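Local coordinates for protein ATP-dependent DNA helicase RecQ (Porphyromonas gingivalis, PDB 3IUO) that probably couples ATP hydrolysis to 3'-5' unwinding of duplex DNA, the chain here being the helical C-terminal piece of the whole helicase, at residues I56-T61 against K115-M120; E48-V53 against I109-I114; Q27-K32 against I65-N70. All blocks are in the same frame, centred on the assembly; numbering follows the deposited sequence.

Contact 1. Residues I56-T61 against K115-M120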
loop_
_atom_site.group_PDB
_atom_site.type_symbol
_atom_site.label_atom_id
_atom_site.label_comp_id
_atom_site.label_asym_id
_atom_site.label_seq_id
_atom_site.Cartn_x
_atom_site.Cartn_y
_atom_site.Cartn_z
ATOM N N ILE B 56 -11.291 -8.805 -1.801
ATOM C CA ILE B 56 -11.633 -9.154 -3.190
ATOM C C ILE B 56 -10.716 -8.435 -4.195
ATOM O O ILE B 56 -10.160 -9.040 -5.124
ATOM C CB ILE B 56 -13.115 -8.816 -3.459
ATOM C CG1 ILE B 56 -13.996 -9.816 -2.724
ATOM C CG2 ILE B 56 -13.448 -8.790 -4.986
ATOM C CD1 ILE B 56 -15.450 -9.315 -2.577
ATOM N N VAL B 57 -10.563 -7.132 -4.006
ATOM C CA VAL B 57 -9.737 -6.337 -4.920
ATOM C C VAL B 57 -8.262 -6.770 -4.826
ATOM O O VAL B 57 -7.582 -6.912 -5.860
ATOM C CB VAL B 57 -9.909 -4.868 -4.587
ATOM C CG1 VAL B 57 -8.843 -3.995 -5.315
ATOM C CG2 VAL B 57 -11.298 -4.438 -4.989
ATOM N N TYR B 58 -7.766 -7.022 -3.601
ATOM C CA TYR B 58 -6.383 -7.476 -3.492
ATOM C C TYR B 58 -6.126 -8.781 -4.222
ATOM O O TYR B 58 -5.016 -9.023 -4.667
ATOM C CB TYR B 58 -5.979 -7.655 -2.026
ATOM C CG TYR B 58 -6.036 -6.416 -1.151
ATOM C CD1 TYR B 58 -6.073 -5.111 -1.697
ATOM C CD2 TYR B 58 -6.098 -6.551 0.233
ATOM C CE1 TYR B 58 -6.130 -3.974 -0.857
ATOM C CE2 TYR B 58 -6.164 -5.432 1.076
ATOM C CZ TYR B 58 -6.187 -4.152 0.514
ATOM O OH TYR B 58 -6.234 -3.094 1.376
ATOM N N SER B 59 -7.153 -9.637 -4.311
ATOM C CA SER B 59 -7.053 -10.933 -4.979
ATOM C C SER B 59 -7.031 -10.855 -6.513
ATOM O O SER B 59 -6.739 -11.855 -7.193
ATOM C CB SER B 59 -8.159 -11.856 -4.492
ATOM O OG SER B 59 -9.344 -11.637 -5.247
ATOM N N GLY B 60 -7.301 -9.663 -7.037
ATOM C CA GLY B 60 -7.247 -9.457 -8.478
ATOM C C GLY B 60 -8.556 -9.241 -9.203
ATOM O O GLY B 60 -8.544 -9.062 -10.431
ATOM N N THR B 61 -9.675 -9.277 -8.496
ATOM C CA THR B 61 -10.987 -9.133 -9.157
ATOM C C THR B 61 -11.227 -7.683 -9.522
ATOM O O THR B 61 -11.139 -6.807 -8.664
ATOM C CB THR B 61 -12.121 -9.641 -8.225
ATOM O OG1 THR B 61 -11.844 -11.012 -7.885
ATOM C CG2 THR B 61 -13.490 -9.562 -8.887
ATOM N N LYS B 115 -11.722 1.751 -5.784
ATOM C CA LYS B 115 -11.901 2.116 -7.191
ATOM C C LYS B 115 -10.523 2.204 -7.889
ATOM O O LYS B 115 -10.300 1.634 -8.970
ATOM C CB LYS B 115 -12.616 3.458 -7.245
ATOM C CG LYS B 115 -12.663 4.062 -8.648
ATOM C CD LYS B 115 -13.397 5.374 -8.596
ATOM C CE LYS B 115 -13.129 6.225 -9.836
ATOM N NZ LYS B 115 -13.726 5.608 -11.072
ATOM N N PHE B 116 -9.611 2.920 -7.265
ATOM C CA PHE B 116 -8.310 3.128 -7.854
ATOM C C PHE B 116 -7.519 1.826 -8.016
ATOM O O PHE B 116 -6.938 1.579 -9.084
ATOM C CB PHE B 116 -7.513 4.124 -6.995
ATOM C CG PHE B 116 -6.094 4.319 -7.442
ATOM C CD1 PHE B 116 -5.779 5.186 -8.481
ATOM C CD2 PHE B 116 -5.093 3.626 -6.804
ATOM C CE1 PHE B 116 -4.462 5.372 -8.881
ATOM C CE2 PHE B 116 -3.763 3.796 -7.202
ATOM C CZ PHE B 116 -3.464 4.662 -8.243
ATOM N N LEU B 117 -7.425 1.034 -6.936
ATOM C CA LEU B 117 -6.648 -0.230 -7.028
ATOM C C LEU B 117 -7.205 -1.172 -8.064
ATOM O O LEU B 117 -6.424 -1.806 -8.819
ATOM C CB LEU B 117 -6.608 -0.940 -5.680
ATOM C CG LEU B 117 -5.827 -0.213 -4.592
ATOM C CD1 LEU B 117 -5.984 -0.978 -3.276
ATOM C CD2 LEU B 117 -4.334 0.019 -4.945
ATOM N N SER B 118 -8.527 -1.277 -8.095
ATOM C CA SER B 118 -9.167 -2.162 -9.095
ATOM C C SER B 118 -8.840 -1.684 -10.514
ATOM O O SER B 118 -8.414 -2.463 -11.385
ATOM C CB SER B 118 -10.675 -2.198 -8.901
ATOM O OG SER B 118 -11.253 -3.056 -9.852
ATOM N N GLU B 119 -8.986 -0.398 -10.748
ATOM C CA GLU B 119 -8.749 0.103 -12.114
ATOM C C GLU B 119 -7.309 -0.086 -12.583
ATOM O O GLU B 119 -7.042 -0.484 -13.735
ATOM C CB GLU B 119 -9.111 1.573 -12.171
ATOM C CG GLU B 119 -10.591 1.758 -12.268
ATOM C CD GLU B 119 -11.040 3.197 -12.498
ATOM O OE1 GLU B 119 -10.214 4.036 -12.966
ATOM O OE2 GLU B 119 -12.258 3.452 -12.249
HETATM N N MSE B 120 -6.365 0.221 -11.699
HETATM C CA MSE B 120 -4.962 0.255 -12.109
HETATM C C MSE B 120 -4.300 -1.098 -12.164
HETATM O O MSE B 120 -3.231 -1.249 -12.770
HETATM C CB MSE B 120 -4.161 1.204 -11.196
HETATM C CG MSE B 120 -4.732 2.608 -11.195
HETATM SE SE MSE B 120 -4.902 3.413 -12.982
HETATM C CE MSE B 120 -6.400 4.623 -12.552
#
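V57 and L117 meet where the last turn of helix 46-58 lies against the end of helix 106-121, and their side chains cross at about a right angle. The backbones come close here, with the CA atoms of V57 and S118 5.9 Å apart. L117 CB rests on V57 CG1 at 3.8 Å. CG of L117 is turned anti to the carbonyl carbon (chi1 -67°), and from it CD1 reaches Y58 CE1 at 3.9 Å, arriving in the plane of the ring at its edge and not over a face. V57 CG1 stands anti to its own backbone N (chi1 168°), which carries it toward the other helix, where it also approaches the backbone N of S118 at 3.9 Å.

The polar groups beside this apolar seam are satisfied by other parts of the chain. S118 OG bonds to the carbonyl O of I63, and the Y58 hydroxyl to R113, one turn back on the helix of L117. V57, Y58 and L117 also pack on T89 and T90 of the second subunit, so the seam reaches the dimer interface.

The last turn is closed by G60, which at a positive phi of 110° donates its N to V57 O at 3.0 Å. T61 N adds a weak bond to I56 O, and S59 OG turns back to the same I56 O at 2.7 Å. Two such backbone bonds into the last turn, with glycine at the positive-phi position, form a Schellman motif closing a helix of the predicted helix-turn-helix region.

Contact 2. Residues E48-V53 against I109-I114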
loop_
_atom_site.group_PDB
_atom_site.type_symbol
_atom_site.label_atom_id
_atom_site.label_comp_id
_atom_site.label_asym_id
_atom_site.label_seq_id
_atom_site.Cartn_x
_atom_site.Cartn_y
_atom_site.Cartn_z
ATOM N N GLU B 48 -17.025 -3.401 7.801
ATOM C CA GLU B 48 -16.782 -4.821 7.565
ATOM C C GLU B 48 -16.984 -5.161 6.092
ATOM O O GLU B 48 -16.228 -5.952 5.538
ATOM C CB GLU B 48 -17.696 -5.702 8.415
ATOM C CG GLU B 48 -17.381 -5.713 9.914
ATOM C CD GLU B 48 -18.482 -6.361 10.765
ATOM O OE1 GLU B 48 -19.657 -6.419 10.337
ATOM O OE2 GLU B 48 -18.174 -6.793 11.893
ATOM N N LEU B 49 -18.003 -4.584 5.468
ATOM C CA LEU B 49 -18.177 -4.802 4.022
ATOM C C LEU B 49 -16.966 -4.272 3.243
ATOM O O LEU B 49 -16.442 -4.952 2.355
ATOM C CB LEU B 49 -19.488 -4.187 3.519
ATOM C CG LEU B 49 -19.664 -4.357 2.004
ATOM C CD1 LEU B 49 -19.653 -5.827 1.565
ATOM C CD2 LEU B 49 -20.901 -3.661 1.584
ATOM N N LEU B 50 -16.517 -3.066 3.590
ATOM C CA LEU B 50 -15.343 -2.492 2.957
ATOM C C LEU B 50 -14.151 -3.427 3.053
ATOM O O LEU B 50 -13.405 -3.573 2.070
ATOM C CB LEU B 50 -15.000 -1.110 3.530
ATOM C CG LEU B 50 -15.979 0.034 3.220
ATOM C CD1 LEU B 50 -15.598 1.277 4.015
ATOM C CD2 LEU B 50 -16.049 0.349 1.738
ATOM N N SER B 51 -13.977 -4.057 4.222
ATOM C CA SER B 51 -12.862 -4.990 4.393
ATOM C C SER B 51 -12.969 -6.178 3.445
ATOM O O SER B 51 -11.972 -6.615 2.880
ATOM C CB SER B 51 -12.742 -5.439 5.826
ATOM O OG SER B 51 -12.412 -4.342 6.658
ATOM N N GLU B 52 -14.181 -6.696 3.269
ATOM C CA GLU B 52 -14.372 -7.804 2.320
ATOM C C GLU B 52 -14.133 -7.391 0.867
ATOM O O GLU B 52 -13.495 -8.125 0.103
ATOM C CB GLU B 52 -15.781 -8.382 2.429
ATOM C CG GLU B 52 -16.126 -8.903 3.812
ATOM C CD GLU B 52 -15.379 -10.166 4.208
ATOM O OE1 GLU B 52 -14.818 -10.854 3.330
ATOM O OE2 GLU B 52 -15.388 -10.495 5.416
ATOM N N VAL B 53 -14.608 -6.208 0.498
ATOM C CA VAL B 53 -14.395 -5.689 -0.878
ATOM C C VAL B 53 -12.882 -5.449 -1.092
ATOM O O VAL B 53 -12.352 -5.756 -2.147
ATOM C CB VAL B 53 -15.215 -4.422 -1.119
ATOM C CG1 VAL B 53 -14.838 -3.798 -2.446
ATOM C CG2 VAL B 53 -16.706 -4.748 -1.062
ATOM N N ILE B 109 -12.219 7.613 1.790
ATOM C CA ILE B 109 -10.884 7.303 1.307
ATOM C C ILE B 109 -10.801 5.826 0.944
ATOM O O ILE B 109 -10.259 5.490 -0.125
ATOM C CB ILE B 109 -9.795 7.684 2.332
ATOM C CG1 ILE B 109 -9.718 9.209 2.473
ATOM C CG2 ILE B 109 -8.444 7.122 1.883
ATOM C CD1 ILE B 109 -8.889 9.663 3.665
ATOM N N ARG B 110 -11.348 4.957 1.802
ATOM C CA ARG B 110 -11.385 3.530 1.483
ATOM C C ARG B 110 -12.142 3.215 0.185
ATOM O O ARG B 110 -11.682 2.389 -0.615
ATOM C CB ARG B 110 -11.955 2.697 2.632
ATOM C CG ARG B 110 -11.018 2.686 3.808
ATOM C CD ARG B 110 -11.658 2.000 4.997
ATOM N NE ARG B 110 -11.648 0.543 4.845
ATOM C CZ ARG B 110 -12.221 -0.299 5.693
ATOM N NH1 ARG B 110 -12.914 0.156 6.733
ATOM N NH2 ARG B 110 -12.118 -1.605 5.513
ATOM N N LEU B 111 -13.305 3.848 -0.030
ATOM C CA LEU B 111 -14.076 3.645 -1.254
ATOM C C LEU B 111 -13.287 4.033 -2.499
ATOM O O LEU B 111 -13.282 3.299 -3.497
ATOM C CB LEU B 111 -15.393 4.434 -1.199
ATOM C CG LEU B 111 -16.466 3.771 -0.322
ATOM C CD1 LEU B 111 -17.664 4.732 -0.098
ATOM C CD2 LEU B 111 -17.006 2.446 -0.926
ATOM N N VAL B 112 -12.661 5.203 -2.475
ATOM C CA VAL B 112 -11.976 5.664 -3.666
ATOM C C VAL B 112 -10.741 4.802 -3.890
ATOM O O VAL B 112 -10.396 4.559 -5.045
ATOM C CB VAL B 112 -11.618 7.159 -3.607
ATOM C CG1 VAL B 112 -10.894 7.618 -4.881
ATOM C CG2 VAL B 112 -12.895 7.948 -3.444
ATOM N N ARG B 113 -10.104 4.363 -2.802
ATOM C CA ARG B 113 -8.919 3.503 -2.898
ATOM C C ARG B 113 -9.304 2.163 -3.571
ATOM O O ARG B 113 -8.548 1.659 -4.395
ATOM C CB ARG B 113 -8.354 3.289 -1.497
ATOM C CG ARG B 113 -7.117 2.387 -1.439
ATOM C CD ARG B 113 -6.533 2.330 -0.052
ATOM N NE ARG B 113 -5.401 1.384 0.001
ATOM C CZ ARG B 113 -5.535 0.100 0.286
ATOM N NH1 ARG B 113 -6.744 -0.406 0.524
ATOM N NH2 ARG B 113 -4.466 -0.681 0.293
ATOM N N ILE B 114 -10.462 1.610 -3.226
ATOM C CA ILE B 114 -10.974 0.390 -3.927
ATOM C C ILE B 114 -11.088 0.635 -5.415
ATOM O O ILE B 114 -10.607 -0.165 -6.232
ATOM C CB ILE B 114 -12.315 -0.086 -3.322
ATOM C CG1 ILE B 114 -12.050 -0.693 -1.930
ATOM C CG2 ILE B 114 -13.070 -1.048 -4.248
ATOM C CD1 ILE B 114 -13.280 -0.666 -1.036
#
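The guanidinium of R110 lies with one face against L50, whose CB sits 3.5 Å above the plane and over its centre, while S51 comes to its edge. There NH2 donates to S51 OG at 3.0 Å, nearly in the guanidinium plane but bent, with an N-H...O angle of 137°. A bend at chi3 (77°) turns NE, and the guanidinium beyond it sits against the other helix. NE forms a salt bridge with E54, so S51 and E54 both hold this buried charge; as a second shell, a bond to P47 O positions the S51 hydroxyl.

Beside the polar edge the contact is aliphatic. L50 CD2 meets L111 CD2 at 3.5 Å, the two side chains crossing at about a right angle, and also touches I114 CD1. One turn on, V53 CG1 packs on I114 CG2 at 3.7 Å.

The two helical segments run nearly parallel, 19° apart, their segment axes approaching to 10.7 Å. Helix 46-58 of the predicted helix-turn-helix region thus packs on the C-terminal helix 106-121, with helix 15-30 against L49 and E52, helices 75-87 and 93-100 against I109, and I63 touching both V53 and I114.

Contact 3. Residues Q27-K32 against I65-N70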
loop_
_atom_site.group_PDB
_atom_site.type_symbol
_atom_site.label_atom_id
_atom_site.label_comp_id
_atom_site.label_asym_id
_atom_site.label_seq_id
_atom_site.Cartn_x
_atom_site.Cartn_y
_atom_site.Cartn_z
ATOM N N GLN B 27 -20.979 -10.745 -7.296
ATOM C CA GLN B 27 -22.165 -10.825 -8.145
ATOM C C GLN B 27 -23.098 -9.651 -7.872
ATOM O O GLN B 27 -23.648 -9.063 -8.813
ATOM C CB GLN B 27 -22.878 -12.160 -7.936
ATOM C CG GLN B 27 -22.084 -13.347 -8.469
ATOM C CD GLN B 27 -22.720 -14.699 -8.153
ATOM O OE1 GLN B 27 -23.515 -14.832 -7.213
ATOM N NE2 GLN B 27 -22.351 -15.714 -8.927
ATOM N N GLN B 28 -23.271 -9.316 -6.587
ATOM C CA GLN B 28 -24.088 -8.166 -6.186
ATOM C C GLN B 28 -23.556 -6.859 -6.777
ATOM O O GLN B 28 -24.321 -6.035 -7.289
ATOM C CB GLN B 28 -24.211 -8.067 -4.662
ATOM C CG GLN B 28 -25.210 -9.077 -4.078
ATOM C CD GLN B 28 -25.035 -9.229 -2.581
ATOM O OE1 GLN B 28 -23.946 -9.579 -2.093
ATOM N NE2 GLN B 28 -26.093 -8.965 -1.841
ATOM N N ILE B 29 -22.239 -6.687 -6.743
ATOM C CA ILE B 29 -21.657 -5.462 -7.255
ATOM C C ILE B 29 -21.856 -5.413 -8.760
ATOM O O ILE B 29 -22.180 -4.365 -9.306
ATOM C CB ILE B 29 -20.172 -5.332 -6.885
ATOM C CG1 ILE B 29 -20.025 -5.009 -5.376
ATOM C CG2 ILE B 29 -19.493 -4.242 -7.727
ATOM C CD1 ILE B 29 -18.606 -5.140 -4.839
ATOM N N ASP B 30 -21.713 -6.556 -9.428
ATOM C CA ASP B 30 -21.922 -6.604 -10.875
ATOM C C ASP B 30 -23.354 -6.222 -11.234
ATOM O O ASP B 30 -23.590 -5.625 -12.287
ATOM C CB ASP B 30 -21.592 -7.989 -11.433
ATOM C CG ASP B 30 -21.513 -8.009 -12.967
ATOM O OD1 ASP B 30 -21.380 -6.944 -13.611
ATOM O OD2 ASP B 30 -21.591 -9.112 -13.548
ATOM N N ARG B 31 -24.284 -6.576 -10.346
ATOM C CA ARG B 31 -25.711 -6.271 -10.514
ATOM C C ARG B 31 -26.066 -4.881 -9.985
ATOM O O ARG B 31 -27.243 -4.531 -9.917
ATOM C CB ARG B 31 -26.609 -7.323 -9.836
ATOM C CG ARG B 31 -26.489 -8.740 -10.403
ATOM C CD ARG B 31 -27.596 -9.698 -9.949
ATOM N NE ARG B 31 -28.140 -9.423 -8.610
ATOM C CZ ARG B 31 -27.784 -10.053 -7.486
ATOM N NH1 ARG B 31 -26.866 -11.016 -7.499
ATOM N NH2 ARG B 31 -28.365 -9.722 -6.336
ATOM N N LYS B 32 -25.061 -4.098 -9.606
ATOM C CA LYS B 32 -25.250 -2.700 -9.205
ATOM C C LYS B 32 -26.122 -2.538 -7.950
ATOM O O LYS B 32 -26.958 -1.629 -7.862
ATOM C CB LYS B 32 -25.785 -1.856 -10.381
ATOM C CG LYS B 32 -24.740 -1.253 -11.317
ATOM C CD LYS B 32 -23.581 -2.159 -11.713
ATOM C CE LYS B 32 -23.104 -1.853 -13.148
ATOM N NZ LYS B 32 -21.631 -1.598 -13.238
ATOM N N ILE B 65 -17.281 -0.077 -8.718
ATOM C CA ILE B 65 -18.251 0.511 -7.776
ATOM C C ILE B 65 -18.598 1.983 -8.071
ATOM O O ILE B 65 -19.045 2.706 -7.177
ATOM C CB ILE B 65 -17.784 0.333 -6.289
ATOM C CG1 ILE B 65 -16.430 0.992 -6.046
ATOM C CG2 ILE B 65 -17.695 -1.166 -5.945
ATOM C CD1 ILE B 65 -16.146 1.293 -4.563
ATOM N N ASP B 66 -18.342 2.431 -9.300
ATOM C CA ASP B 66 -18.650 3.820 -9.695
ATOM C C ASP B 66 -20.109 4.160 -9.475
ATOM O O ASP B 66 -20.413 5.273 -9.038
ATOM C CB ASP B 66 -18.334 4.086 -11.170
ATOM C CG ASP B 66 -16.855 4.048 -11.482
ATOM O OD1 ASP B 66 -16.032 4.004 -10.539
ATOM O OD2 ASP B 66 -16.520 4.058 -12.691
ATOM N N TYR B 67 -21.009 3.212 -9.755
ATOM C CA TYR B 67 -22.445 3.443 -9.608
ATOM C C TYR B 67 -22.794 3.876 -8.181
ATOM O O TYR B 67 -23.659 4.711 -7.974
ATOM C CB TYR B 67 -23.213 2.175 -9.974
ATOM C CG TYR B 67 -23.041 1.026 -9.009
ATOM C CD1 TYR B 67 -23.941 0.819 -7.969
ATOM C CD2 TYR B 67 -21.972 0.132 -9.142
ATOM C CE1 TYR B 67 -23.786 -0.238 -7.083
ATOM C CE2 TYR B 67 -21.800 -0.931 -8.257
ATOM C CZ TYR B 67 -22.703 -1.100 -7.227
ATOM O OH TYR B 67 -22.543 -2.159 -6.368
ATOM N N PHE B 68 -22.103 3.301 -7.202
ATOM C CA PHE B 68 -22.357 3.617 -5.806
ATOM C C PHE B 68 -21.644 4.902 -5.373
ATOM O O PHE B 68 -22.256 5.780 -4.761
ATOM C CB PHE B 68 -21.997 2.420 -4.918
ATOM C CG PHE B 68 -22.133 2.688 -3.440
ATOM C CD1 PHE B 68 -23.375 2.651 -2.826
ATOM C CD2 PHE B 68 -21.006 2.960 -2.665
ATOM C CE1 PHE B 68 -23.504 2.887 -1.455
ATOM C CE2 PHE B 68 -21.117 3.195 -1.317
ATOM C CZ PHE B 68 -22.378 3.162 -0.699
ATOM N N ILE B 69 -20.362 5.014 -5.697
ATOM C CA ILE B 69 -19.585 6.216 -5.363
ATOM C C ILE B 69 -20.248 7.463 -5.946
ATOM O O ILE B 69 -20.434 8.459 -5.236
ATOM C CB ILE B 69 -18.136 6.113 -5.850
ATOM C CG1 ILE B 69 -17.402 5.044 -5.026
ATOM C CG2 ILE B 69 -17.440 7.493 -5.815
ATOM C CD1 ILE B 69 -15.996 4.861 -5.450
ATOM N N ASN B 70 -20.618 7.401 -7.226
ATOM C CA ASN B 70 -21.280 8.536 -7.889
ATOM C C ASN B 70 -22.636 8.925 -7.275
ATOM O O ASN B 70 -23.051 10.089 -7.350
ATOM C CB ASN B 70 -21.433 8.259 -9.390
ATOM C CG ASN B 70 -20.090 8.116 -10.108
ATOM O OD1 ASN B 70 -19.075 8.689 -9.703
ATOM N ND2 ASN B 70 -20.083 7.331 -11.180
HETATM O O HOH W 1 -20.503 1.237 -12.013
#
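K32 lies over the ring of Y67. Its CA stands 3.7 Å from the ring centroid and 19° off the normal, a CH-pi contact over the face, and its side chain continues across the same ring, with CG 3.7 Å from Y67 CG. F68 CB lies over the opposite face, toward the rim, so the ring is held between its own helix and the end of another. The hydroxyl end of Y67 reaches I29, with OH 3.5 Å from I29 CA, and I29 CG2 also meets I65 CG2 at 4.0 Å.

Y67 CG takes the crowded position between its backbone N and carbonyl carbon (chi1 69°), and its OH is hydrogen-bonded to the carbonyl O of V33. A water lying at the ring edge accepts from Y67 N at 3.0 Å and, weakly, from K32 NZ. K32, at a positive phi of 63°, is the C-prime residue of the Schellman motif that ends helix 15-30: its N bonds to I29 O, and V33 N to Q28 O.

I65 occupies the N-cap position of helix 66-72, so the contact joins the C-terminal end of one helix to the N-terminal end of another, both within the predicted RecQ-1-like helix-turn-helix region. Helix 35-41 adjoins it through I38 on I29 and L35 on Y67, while L111 and I114 of helix 106-121 pack on I65.

How the contacts relate
Contacts 1 and 2 are two levels of one helix pair, 46-58 with 106-121, whereas contact 3 ties helix 15-30 to helix 66-72 and is only partly buried. Contact 2 lies nearest the middle of the chain and sets a buried arginine beside leucine and isoleucine packing; contact 1, farther out, has no polar bond between its segments. Contact 1 meets the second subunit through three residues, contact 2 through R113 alone. Contact 3 instead uses an aromatic face and isoleucine packing, with a water bound weakly on one side. All three adjoin: V57 of contact 1 packs on I114 of contact 2, K115 of contact 1 bridges to D66 of contact 3, and F68 of contact 3 packs on L111 of contact 2.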